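Local coordinates for protein putative dehydrogenase (Amycolatopsis orientalis, PDB 5A9T) that acts as an NADPH-dependent imine reductase, reducing cyclic imines to chiral amines, at residues Asp57-Ser62 / Arg87-Val92; Glu104-Ala109 / Thr114-Gly119. All coordinates share one frame; numbering follows the deposited sequence. Where two conformers were deposited one is given.

Interaction 1 (Asp57-Ser62 / Arg87-Val92)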
loop_
_atom_site.group_PDB
_atom_site.type_symbol
_atom_site.label_atom_id
_atom_site.label_comp_id
_atom_site.label_asym_id
_atom_site.label_seq_id
_atom_site.Cartn_x
_atom_site.Cartn_y
_atom_site.Cartn_z
ATOM N N ASP A 57 2.733 45.800 -5.775
ATOM C CA ASP A 57 1.888 45.824 -6.940
ATOM C C ASP A 57 1.270 44.456 -7.214
ATOM O O ASP A 57 0.099 44.346 -7.583
ATOM C CB ASP A 57 2.666 46.303 -8.157
ATOM C CG ASP A 57 3.191 47.752 -8.024
ATOM O OD1 ASP A 57 2.540 48.628 -7.401
ATOM O OD2 ASP A 57 4.293 47.988 -8.593
ATOM N N ALA A 58 2.018 43.369 -7.014
ATOM C CA ALA A 58 1.452 42.058 -7.225
ATOM C C ALA A 58 0.293 41.777 -6.264
ATOM O O ALA A 58 -0.747 41.322 -6.668
ATOM C CB ALA A 58 2.497 40.999 -7.009
ATOM N N VAL A 59 0.508 42.077 -5.000
ATOM C CA VAL A 59 -0.554 41.901 -3.972
ATOM C C VAL A 59 -1.771 42.780 -4.320
ATOM O O VAL A 59 -2.966 42.347 -4.131
ATOM C CB VAL A 59 0.037 42.254 -2.579
ATOM C CG1 VAL A 59 -1.004 42.437 -1.495
ATOM C CG2 VAL A 59 0.973 41.098 -2.169
ATOM N N SER A 60 -1.515 44.036 -4.725
ATOM C CA SER A 60 -2.620 44.968 -4.964
ATOM C C SER A 60 -3.465 44.624 -6.199
ATOM O O SER A 60 -4.562 45.176 -6.400
ATOM C CB SER A 60 -2.067 46.419 -5.053
ATOM O OG SER A 60 -1.398 46.813 -3.883
ATOM N N ALA A 61 -2.985 43.722 -7.086
ATOM C CA ALA A 61 -3.636 43.398 -8.347
ATOM C C ALA A 61 -4.893 42.550 -8.166
ATOM O O ALA A 61 -5.755 42.489 -9.047
ATOM C CB ALA A 61 -2.700 42.674 -9.309
ATOM N N SER A 62 -4.920 41.776 -7.072
ATOM C CA SER A 62 -5.888 40.714 -6.908
ATOM C C SER A 62 -6.287 40.585 -5.463
ATOM O O SER A 62 -5.504 40.826 -4.612
ATOM C CB SER A 62 -5.352 39.322 -7.389
ATOM O OG SER A 62 -4.645 39.450 -8.631
ATOM N N ARG A 87 -4.354 43.883 3.732
ATOM C CA ARG A 87 -5.667 43.972 4.351
ATOM C C ARG A 87 -6.799 43.828 3.354
ATOM O O ARG A 87 -6.791 44.463 2.299
ATOM C CB ARG A 87 -5.808 45.337 5.070
ATOM C CG ARG A 87 -7.042 45.402 5.932
ATOM C CD ARG A 87 -7.043 46.721 6.762
ATOM N NE ARG A 87 -5.919 46.675 7.740
ATOM C CZ ARG A 87 -5.869 45.955 8.852
ATOM N NH1 ARG A 87 -6.816 45.099 9.228
ATOM N NH2 ARG A 87 -4.730 45.980 9.564
ATOM N N GLY A 88 -7.752 42.979 3.657
ATOM C CA GLY A 88 -8.810 42.733 2.799
ATOM C C GLY A 88 -8.626 41.853 1.621
ATOM O O GLY A 88 -9.458 41.770 0.729
ATOM N N ARG A 89 -7.474 41.201 1.616
ATOM C CA ARG A 89 -7.122 40.178 0.579
ATOM C C ARG A 89 -7.026 38.868 1.236
ATOM O O ARG A 89 -7.373 38.679 2.413
ATOM C CB ARG A 89 -5.836 40.608 -0.138
ATOM C CG ARG A 89 -5.927 42.041 -0.707
ATOM C CD ARG A 89 -4.721 42.458 -1.518
ATOM N NE ARG A 89 -4.851 43.888 -1.871
ATOM C CZ ARG A 89 -5.556 44.285 -2.912
ATOM N NH1 ARG A 89 -6.051 43.516 -3.822
ATOM N NH2 ARG A 89 -5.811 45.602 -3.053
ATOM N N VAL A 90 -6.778 37.825 0.411
ATOM C CA VAL A 90 -6.768 36.388 0.836
ATOM C C VAL A 90 -5.492 35.764 0.371
ATOM O O VAL A 90 -5.129 35.893 -0.809
ATOM C CB VAL A 90 -7.994 35.693 0.245
ATOM C CG1 VAL A 90 -7.899 34.193 0.382
ATOM C CG2 VAL A 90 -9.264 36.281 0.859
ATOM N N VAL A 91 -4.839 35.014 1.255
ATOM C CA VAL A 91 -3.635 34.206 0.931
ATOM C C VAL A 91 -4.046 32.755 0.943
ATOM O O VAL A 91 -4.553 32.250 1.952
ATOM C CB VAL A 91 -2.541 34.507 1.910
ATOM C CG1 VAL A 91 -1.461 33.407 1.798
ATOM C CG2 VAL A 91 -1.935 35.928 1.684
ATOM N N VAL A 92 -3.774 32.060 -0.163
ATOM C CA VAL A 92 -3.796 30.614 -0.270
ATOM C C VAL A 92 -2.362 30.186 -0.372
ATOM O O VAL A 92 -1.702 30.401 -1.408
ATOM C CB VAL A 92 -4.635 30.153 -1.417
ATOM C CG1 VAL A 92 -4.633 28.620 -1.533
ATOM C CG2 VAL A 92 -6.061 30.600 -1.309
#
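Arg89 lays its guanidinium group over the backbone at Val59 and Ser60, with CA of Ser60 lying 3.6 Å above the plane, over the middle of the group. The arm gets there because CG stands anti to the carbonyl carbon (chi1 -54°) and the chain then runs extended from CG to NE, so that it spans the gap from its own backbone. On the way it passes Val59: CD of Arg89 lies 3.7 Å from CG1 of Val59 and 3.1 Å from the carbonyl O of Val59, and this same oxygen sits over the guanidinium face, badly angled for a bond with either NE or NH1. NH1 of Arg89 donates a hydrogen bond to the carbonyl O of Ser62 (2.9 Å, N-H...O angle 151°). The acceptor lies close to the guanidinium plane, yet the nitrogen approaches from well above the carbonyl plane of Ser62. Together the Val59 and Ser62 carbonyls probably help to stabilise the positive charge. Both segments belong to the Rossmann-type NADP-binding domain, where helix 55-60 leads through Ser62 into strand 64-67, and strand 90-93 is the next parallel strand of the sheet. The Arg89 side chain also touches Leu65 of strand 64-67. A second bond, from NE to the carbonyl O of Ala85, helps to fix the rotation of the guanidinium, while the hydroxyls of Ser60 and Ser62 turn to other partners, the carbonyl O of Val56 and OG1 of Thr9.

Interaction 2 (Glu104-Ala109 / Thr114-Gly119)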
loop_
_atom_site.group_PDB
_atom_site.type_symbol
_atom_site.label_atom_id
_atom_site.label_comp_id
_atom_site.label_asym_id
_atom_site.label_seq_id
_atom_site.Cartn_x
_atom_site.Cartn_y
_atom_site.Cartn_z
ATOM N N GLU A 104 1.331 29.403 12.279
ATOM C CA GLU A 104 2.071 30.702 12.370
ATOM C C GLU A 104 1.603 31.627 11.267
ATOM O O GLU A 104 1.263 32.808 11.518
ATOM C CB GLU A 104 3.629 30.607 12.233
ATOM N N ALA A 105 1.595 31.111 10.033
ATOM C CA ALA A 105 1.137 31.965 8.934
ATOM C C ALA A 105 -0.333 32.352 9.067
ATOM O O ALA A 105 -0.635 33.499 8.634
ATOM C CB ALA A 105 1.359 31.191 7.621
ATOM N N LEU A 106 -1.231 31.549 9.525
ATOM C CA LEU A 106 -2.619 31.922 9.734
ATOM C C LEU A 106 -2.650 33.129 10.718
ATOM O O LEU A 106 -3.311 34.122 10.459
ATOM C CB LEU A 106 -3.448 30.748 10.243
ATOM C CG LEU A 106 -4.960 30.959 10.433
ATOM C CD1 LEU A 106 -5.384 31.397 11.817
ATOM C CD2 LEU A 106 -5.525 31.954 9.479
ATOM N N ARG A 107 -1.962 33.010 11.830
ATOM C CA ARG A 107 -1.948 34.148 12.796
ATOM C C ARG A 107 -1.354 35.388 12.151
ATOM O O ARG A 107 -1.896 36.514 12.446
ATOM C CB ARG A 107 -1.160 33.727 14.065
ATOM C CG ARG A 107 -1.984 32.705 14.830
ATOM C CD ARG A 107 -1.413 32.430 16.231
ATOM N NE ARG A 107 -0.044 31.880 16.195
ATOM C CZ ARG A 107 0.277 30.576 16.162
ATOM N NH1 ARG A 107 -0.643 29.602 16.171
ATOM N NH2 ARG A 107 1.542 30.238 16.093
ATOM N N TRP A 108 -0.251 35.307 11.393
ATOM C CA TRP A 108 0.328 36.333 10.682
ATOM C C TRP A 108 -0.757 37.043 9.805
ATOM O O TRP A 108 -0.927 38.279 9.752
ATOM C CB TRP A 108 1.556 35.890 9.884
ATOM C CG TRP A 108 2.086 36.838 8.931
ATOM C CD1 TRP A 108 3.066 37.739 9.127
ATOM C CD2 TRP A 108 1.760 36.939 7.508
ATOM N NE1 TRP A 108 3.305 38.437 8.009
ATOM C CE2 TRP A 108 2.574 37.945 6.994
ATOM C CE3 TRP A 108 0.869 36.310 6.699
ATOM C CZ2 TRP A 108 2.514 38.393 5.692
ATOM C CZ3 TRP A 108 0.817 36.700 5.318
ATOM C CH2 TRP A 108 1.660 37.742 4.856
ATOM N N ALA A 109 -1.420 36.229 9.061
ATOM C CA ALA A 109 -2.505 36.721 8.147
ATOM C C ALA A 109 -3.590 37.433 8.877
ATOM O O ALA A 109 -3.970 38.574 8.456
ATOM C CB ALA A 109 -3.088 35.588 7.335
ATOM N N THR A 114 -6.078 39.683 6.743
ATOM C CA THR A 114 -6.021 38.871 5.497
ATOM C C THR A 114 -6.570 37.493 5.744
ATOM O O THR A 114 -6.278 36.876 6.759
ATOM C CB THR A 114 -4.539 38.751 5.143
ATOM O OG1 THR A 114 -3.937 40.100 4.997
ATOM C CG2 THR A 114 -4.360 37.985 3.803
ATOM N N GLY A 115 -7.397 37.006 4.854
ATOM C CA GLY A 115 -7.948 35.627 4.967
ATOM C C GLY A 115 -6.858 34.647 4.617
ATOM O O GLY A 115 -5.899 34.994 3.892
ATOM N N TYR A 116 -7.014 33.435 5.130
ATOM C CA TYR A 116 -5.937 32.493 4.972
ATOM C C TYR A 116 -6.424 31.083 4.766
ATOM O O TYR A 116 -7.267 30.633 5.547
ATOM C CB TYR A 116 -4.989 32.533 6.198
ATOM C CG TYR A 116 -3.777 31.723 6.023
ATOM C CD1 TYR A 116 -2.603 32.181 5.356
ATOM C CD2 TYR A 116 -3.752 30.375 6.495
ATOM C CE1 TYR A 116 -1.482 31.351 5.143
ATOM C CE2 TYR A 116 -2.594 29.615 6.299
ATOM C CZ TYR A 116 -1.544 30.014 5.693
ATOM O OH TYR A 116 -0.344 29.337 5.427
ATOM N N LEU A 117 -5.906 30.400 3.770
ATOM C CA LEU A 117 -6.132 28.952 3.578
ATOM C C LEU A 117 -4.765 28.354 3.280
ATOM O O LEU A 117 -3.964 28.887 2.518
ATOM C CB LEU A 117 -7.231 28.793 2.453
ATOM C CG LEU A 117 -7.795 27.464 2.226
ATOM C CD1 LEU A 117 -8.615 27.038 3.447
ATOM C CD2 LEU A 117 -8.552 27.474 0.915
ATOM N N ASP A 118 -4.482 27.172 3.878
ATOM C CA ASP A 118 -3.238 26.469 3.630
ATOM C C ASP A 118 -3.602 25.257 2.717
ATOM O O ASP A 118 -4.682 24.650 2.878
ATOM C CB ASP A 118 -2.653 25.972 4.966
ATOM C CG ASP A 118 -1.163 25.819 4.865
ATOM O OD1 ASP A 118 -0.307 26.797 4.816
ATOM O OD2 ASP A 118 -0.695 24.629 4.647
ATOM N N GLY A 119 -2.718 24.975 1.772
ATOM C CA GLY A 119 -3.019 23.840 0.938
ATOM C C GLY A 119 -1.802 23.008 0.647
ATOM O O GLY A 119 -0.668 23.512 0.577
#
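Tyr116 lies with one ring face against the backbone of the helix at Ala105 and Leu106. N of Leu106 sits 3.9 Å above the ring plane, over its centre, and CA of Leu106 makes a CH-pi contact, 4.0 Å from the ring centroid and 23° off the normal. A chi1 of -173° puts CG opposite the backbone N and lays the ring lengthwise along the helix, its hydroxyl end reaching Ala105, whose CB is 3.3 Å from OH of Tyr116. At the other end, CB of Tyr116 meets CD2 of Leu106, 3.4 Å away, and, from another direction, CB of Ala109. The small side chains of Ala105 and Ala109, one helical turn apart, probably help the short axes of helix and strand approach to 7.8 Å, running nearly antiparallel. The hydroxyl itself gives a 2.6 Å hydrogen bond to OD1 of Asp118, on the anti lone pair of that oxygen, and also bonds to ND2 of Asn93, so it has two partners, which fix the polar end of the ring; OD1 of Asp118 has Ser96 OG as a further partner. Where the chain turns back, N of Thr114 donates to the carbonyl O of Ala109 (2.9 Å, 155°), and OG1 of Thr114 bonds to the carbonyl O of Leu86. Looser by contrast is the outer side of the helix: Arg107 is exposed and its CB points away from the strand, as does that of Glu104, whose side chain is not modelled beyond CB. Leu106, at the border, is partly exposed and occurs in two conformers. A helix packed back on the strand that follows it is the second half of a beta-alpha-beta crossover, here strand 90-93, helix 99-111 and strand 115-121 of the Rossmann-type domain.

Interaction 1 closes before interaction 2 opens along the chain, and their centres lie 13 Å apart, both inside the NADP-binding domain. They share one sheet: strand 90-93, which belongs to interaction 1, has strand 115-121 of interaction 2 as its parallel neighbour, and helix 99-111 is the connection between the two. The strands are probably hydrogen-bonded directly, from N of Val91 to O of Gly115 and from N of Leu117 to O of Val91, and CG2 of Thr114 packs on CG2 of Val91. Helix 55-60 thus meets the residues leading into strand 90-93, and helix 99-111 packs on strand 115-121, in the sheet whose strands 30-34 and 90-93 lead to the NADP-binding residues Arg36 and Asn95.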